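Local coordinates for trigger factor (Thermotoga maritima, PDB 2NSC), which probably binds the ribosome, keeps newly made proteins in an open conformation as a chaperone and isomerises peptidyl-prolyl bonds, at residues Arg48-Lys51 / Asn52-Lys55; Asp72-Pro75 / Asp76-Asp80. One frame throughout, in Å; residues are numbered along the deposited sequence.

Contact 1 of 2, residues Arg48-Lys51 / Asn52-Lys55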
loop_
_atom_site.group_PDB
_atom_site.type_symbol
_atom_site.label_atom_id
_atom_site.label_comp_id
_atom_site.label_asym_id
_atom_site.label_seq_id
_atom_site.Cartn_x
_atom_site.Cartn_y
_atom_site.Cartn_z
ATOM N N ARG A 48 20.592 3.015 -6.960
ATOM C CA ARG A 48 20.126 4.138 -7.771
ATOM C C ARG A 48 19.028 3.769 -8.764
ATOM O O ARG A 48 18.822 4.476 -9.752
ATOM C CB ARG A 48 21.304 4.811 -8.513
ATOM C CG ARG A 48 22.533 5.161 -7.646
ATOM C CD ARG A 48 22.291 6.319 -6.687
ATOM N NE ARG A 48 21.691 7.454 -7.379
ATOM C CZ ARG A 48 22.360 8.446 -7.963
ATOM N NH1 ARG A 48 23.686 8.491 -7.940
ATOM N NH2 ARG A 48 21.684 9.413 -8.566
ATOM N N ILE A 49 18.321 2.670 -8.527
ATOM C CA ILE A 49 17.261 2.277 -9.466
ATOM C C ILE A 49 16.063 3.240 -9.324
ATOM O O ILE A 49 15.545 3.409 -8.226
ATOM C CB ILE A 49 16.808 0.805 -9.276
ATOM C CG1 ILE A 49 18.011 -0.151 -9.218
ATOM C CG2 ILE A 49 15.845 0.402 -10.397
ATOM C CD1 ILE A 49 17.693 -1.542 -8.646
ATOM N N PRO A 50 15.641 3.892 -10.427
ATOM C CA PRO A 50 14.453 4.759 -10.344
ATOM C C PRO A 50 13.173 4.006 -9.934
ATOM O O PRO A 50 13.036 2.817 -10.246
ATOM C CB PRO A 50 14.322 5.323 -11.775
ATOM C CG PRO A 50 15.691 5.194 -12.365
ATOM C CD PRO A 50 16.225 3.912 -11.778
ATOM N N LYS A 51 12.266 4.699 -9.236
ATOM C CA LYS A 51 10.953 4.150 -8.836
ATOM C C LYS A 51 10.181 3.492 -9.994
ATOM O O LYS A 51 9.643 2.393 -9.840
ATOM C CB LYS A 51 10.084 5.222 -8.141
ATOM C CG LYS A 51 8.629 4.772 -7.865
ATOM C CD LYS A 51 7.948 5.525 -6.727
ATOM C CE LYS A 51 7.625 6.953 -7.093
ATOM N NZ LYS A 51 6.801 7.611 -6.029
ATOM N N ASN A 52 10.139 4.168 -11.140
ATOM C CA ASN A 52 9.439 3.684 -12.336
ATOM C C ASN A 52 9.926 2.348 -12.866
ATOM O O ASN A 52 9.158 1.566 -13.440
ATOM C CB ASN A 52 9.551 4.723 -13.450
ATOM C CG ASN A 52 8.727 5.946 -13.167
ATOM O OD1 ASN A 52 7.699 5.871 -12.473
ATOM N ND2 ASN A 52 9.167 7.090 -13.695
ATOM N N VAL A 53 11.219 2.117 -12.692
ATOM C CA VAL A 53 11.873 0.912 -13.155
ATOM C C VAL A 53 11.484 -0.229 -12.224
ATOM O O VAL A 53 11.111 -1.310 -12.679
ATOM C CB VAL A 53 13.396 1.115 -13.203
ATOM C CG1 VAL A 53 14.106 -0.135 -13.720
ATOM C CG2 VAL A 53 13.725 2.324 -14.083
ATOM N N LEU A 54 11.530 0.024 -10.919
ATOM C CA LEU A 54 11.117 -0.978 -9.942
ATOM C C LEU A 54 9.663 -1.422 -10.157
ATOM O O LEU A 54 9.379 -2.622 -10.230
ATOM C CB LEU A 54 11.359 -0.474 -8.520
ATOM C CG LEU A 54 12.836 -0.388 -8.119
ATOM C CD1 LEU A 54 12.984 0.369 -6.829
ATOM C CD2 LEU A 54 13.468 -1.768 -7.988
ATOM N N LYS A 55 8.760 -0.457 -10.308
ATOM C CA LYS A 55 7.347 -0.741 -10.559
ATOM C C LYS A 55 7.143 -1.580 -11.810
ATOM O O LYS A 55 6.231 -2.409 -11.850
ATOM C CB LYS A 55 6.549 0.557 -10.664
ATOM C CG LYS A 55 6.768 1.470 -9.472
ATOM C CD LYS A 55 5.894 2.697 -9.494
ATOM C CE LYS A 55 4.577 2.458 -8.791
ATOM N NZ LYS A 55 3.869 3.753 -8.595
#

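Contact 2 of 2, residues Asp72-Pro75 / Asp76-Asp80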
loop_
_atom_site.group_PDB
_atom_site.type_symbol
_atom_site.label_atom_id
_atom_site.label_comp_id
_atom_site.label_asym_id
_atom_site.label_seq_id
_atom_site.Cartn_x
_atom_site.Cartn_y
_atom_site.Cartn_z
ATOM N N ASP A 72 3.037 -0.304 8.549
ATOM C CA ASP A 72 3.876 0.290 9.598
ATOM C C ASP A 72 3.320 1.589 10.183
ATOM O O ASP A 72 3.934 2.182 11.068
ATOM C CB ASP A 72 5.304 0.567 9.075
ATOM C CG ASP A 72 6.079 -0.704 8.730
ATOM O OD1 ASP A 72 5.634 -1.820 9.105
ATOM O OD2 ASP A 72 7.158 -0.578 8.095
ATOM N N LEU A 73 2.190 2.059 9.670
ATOM C CA LEU A 73 1.602 3.277 10.194
ATOM C C LEU A 73 0.656 2.931 11.327
ATOM O O LEU A 73 0.323 3.779 12.161
ATOM C CB LEU A 73 0.849 4.037 9.103
ATOM C CG LEU A 73 1.672 4.695 7.996
ATOM C CD1 LEU A 73 0.751 5.281 6.947
ATOM C CD2 LEU A 73 2.639 5.773 8.562
ATOM N N ILE A 74 0.247 1.670 11.351
ATOM C CA ILE A 74 -0.826 1.225 12.215
ATOM C C ILE A 74 -0.469 1.266 13.707
ATOM O O ILE A 74 -1.144 1.962 14.448
ATOM C CB ILE A 74 -1.394 -0.131 11.782
ATOM C CG1 ILE A 74 -1.934 -0.011 10.349
ATOM C CG2 ILE A 74 -2.501 -0.591 12.775
ATOM C CD1 ILE A 74 -2.492 -1.292 9.781
ATOM N N PRO A 75 0.605 0.554 14.140
ATOM C CA PRO A 75 0.949 0.506 15.566
ATOM C C PRO A 75 0.905 1.842 16.289
ATOM O O PRO A 75 0.460 1.911 17.435
ATOM C CB PRO A 75 2.374 -0.058 15.557
ATOM C CG PRO A 75 2.354 -0.996 14.390
ATOM C CD PRO A 75 1.554 -0.252 13.343
ATOM N N ASP A 76 1.334 2.899 15.623
ATOM C CA ASP A 76 1.384 4.204 16.250
ATOM C C ASP A 76 -0.018 4.746 16.547
ATOM O O ASP A 76 -0.208 5.514 17.511
ATOM C CB ASP A 76 2.165 5.166 15.364
ATOM C CG ASP A 76 2.562 6.418 16.090
ATOM O OD1 ASP A 76 1.683 7.292 16.255
ATOM O OD2 ASP A 76 3.741 6.526 16.503
ATOM N N THR A 77 -0.996 4.349 15.728
ATOM C CA THR A 77 -2.388 4.767 15.923
ATOM C C THR A 77 -3.041 4.049 17.103
ATOM O O THR A 77 -4.128 4.436 17.559
ATOM C CB THR A 77 -3.240 4.534 14.660
ATOM O OG1 THR A 77 -3.356 3.131 14.423
ATOM C CG2 THR A 77 -2.607 5.187 13.463
ATOM N N LEU A 78 -2.379 3.003 17.589
ATOM C CA LEU A 78 -2.926 2.199 18.668
ATOM C C LEU A 78 -2.156 2.354 19.976
ATOM O O LEU A 78 -2.517 1.717 20.964
ATOM C CB LEU A 78 -2.963 0.716 18.277
ATOM C CG LEU A 78 -3.723 0.310 17.010
ATOM C CD1 LEU A 78 -3.367 -1.093 16.582
ATOM C CD2 LEU A 78 -5.202 0.428 17.200
ATOM N N LYS A 79 -1.103 3.177 19.987
ATOM C CA LYS A 79 -0.256 3.295 21.168
ATOM C C LYS A 79 -0.994 3.839 22.421
ATOM O O LYS A 79 -0.492 3.710 23.525
ATOM C CB LYS A 79 1.019 4.097 20.860
ATOM C CG LYS A 79 0.801 5.576 20.626
ATOM C CD LYS A 79 2.095 6.293 20.328
ATOM C CE LYS A 79 1.809 7.678 19.752
ATOM N NZ LYS A 79 3.020 8.560 19.688
ATOM N N ASP A 80 -2.181 4.422 22.230
ATOM C CA ASP A 80 -3.041 4.894 23.331
ATOM C C ASP A 80 -3.978 3.796 23.890
ATOM O O ASP A 80 -4.710 4.012 24.857
ATOM C CB ASP A 80 -3.865 6.108 22.877
ATOM C CG ASP A 80 -4.783 5.802 21.675
ATOM O OD1 ASP A 80 -4.500 4.869 20.878
ATOM O OD2 ASP A 80 -5.799 6.518 21.518
HETATM O O HOH W 1 3.183 2.683 13.740
#

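Contact 1 of 2, residues Arg48-Lys51 / Asn52-Lys55
Val53 fits between Ile49 and Pro50, one methyl against each, where the loop turns into helix 51-58. Val53 CG1 lies 3.8 Å from Ile49 CG2, the two side chains crossing at about a right angle. The other methyl, Val53 CG2, sits against the ring of Pro50, touching CB, CG and CD almost equally, with CD at 3.8 Å. The valine torsion makes the split: CG1 anti to the backbone N (chi1 -179°) leaves CG2 on the side of Pro50. Ile49 CG2 is a bump shared by two neighbours, since it also meets Leu54 CG at 3.9 Å and fills the notch between Val53 and Leu54.

Pro50 is the N-cap, and its carbonyl oxygen starts the helical bonding. Leu54 N reaches Pro50 O at 3.2 Å with a nearly straight N-H and in the carbonyl plane, whereas the bond from Val53 N is weak and bent. One residue on, Lys55 N bonds to Lys51 O at 3.0 Å, almost straight. Lys55 CG covers that oxygen, 3.0 Å from Lys51 O, and its CD rests on Lys51 CG. The two lysines run side by side in one direction, each bent at chi3, with their NZ atoms 5.5 Å apart. The Lys55 ammonium forms a salt bridge with Glu28, and that of Lys51 a long, weak pair with Asp29. Cutting Lys55 back to an alanine would probably leave Glu28 without this partner and Lys51 O and CG uncovered.

Around this helix start, Leu54 packs on Val32 and Leu35 of helix 21-36, which Lys51 also touches; the other neighbours are loop residues, Val39 and Ile41 against Ile49 and Phe44 against Pro50 and Val53. Phe44 belongs to the Gly-Phe-Arg-Lys signature by which trigger factors, probably this one too, bind the ribosome, so helix 51-58 starts against that loop.

Contact 2 of 2, residues Asp72-Pro75 / Asp76-Asp80
Asp76 sets its CB 3.9 Å from the carbonyl O of Leu73, within a short, weakly bonded helix of about residues 74-77. Asp76 N donates to a water at 2.6 Å, which in turn donates to Asp72 O, so the water spans the first bend of the turn. The Asp76 carboxylate leads outward, away from Asp72-Pro75.

Thr77 grips Ile74 O twice. Thr77 OG1 donates to Ile74 O at 2.5 Å, in the carbonyl plane and on a lone pair. Thr77 N approaches Ile74 O at 2.7 Å from above that plane, with a bent N-H (137°). OG1 stands between its own backbone N and carbonyl carbon (chi1 67°), which turns it back over the preceding turn, and Thr77 CG2 comes to 3.5 Å from Leu73 O. Thr77 OG1 is also hydrogen-bonded to Tyr17 OH of strand 12-18.

Leu78 repeats the three-residue step, Leu78 N bonding to Pro75 O at 3.0 Å from well above the carbonyl plane. Its side chain runs beside that of Ile74 in the same direction, Leu78 CD1 lying 3.9 Å from Ile74 CG2, and both lean on Tyr17. Lys79 stretches outward to a long salt bridge with Asp76 OD2.

Both backbone bonds link residues three apart, as in a 3-10 turn, and are bent or off the carbonyl plane. The turn therefore probably owes much of its hold to the threonine hydroxyl, which ties it to strand 12-18 as well, and to the bridging water.

The two contacts come in series along the chain, residues 48-55 first and 72-80 after, with helix 62-71 between them. Their centres are 29 Å apart, on opposite sides of the chain's centre, and their nearest atoms stay about 15 Å apart. Contact 1 begins helix 51-58 and faces helix 21-36, beside the loop that carries Phe44. Contact 2 is the short helix 74-77 lying on strand 12-18, which pairs antiparallel with strand 2-9. Both belong to the N-terminal domain, the part of trigger factor that probably binds the ribosome. Contact 1 thus links the loop after helix 21-36 to helix 51-58, and contact 2 sets the chain after helix 62-71 against the sheet.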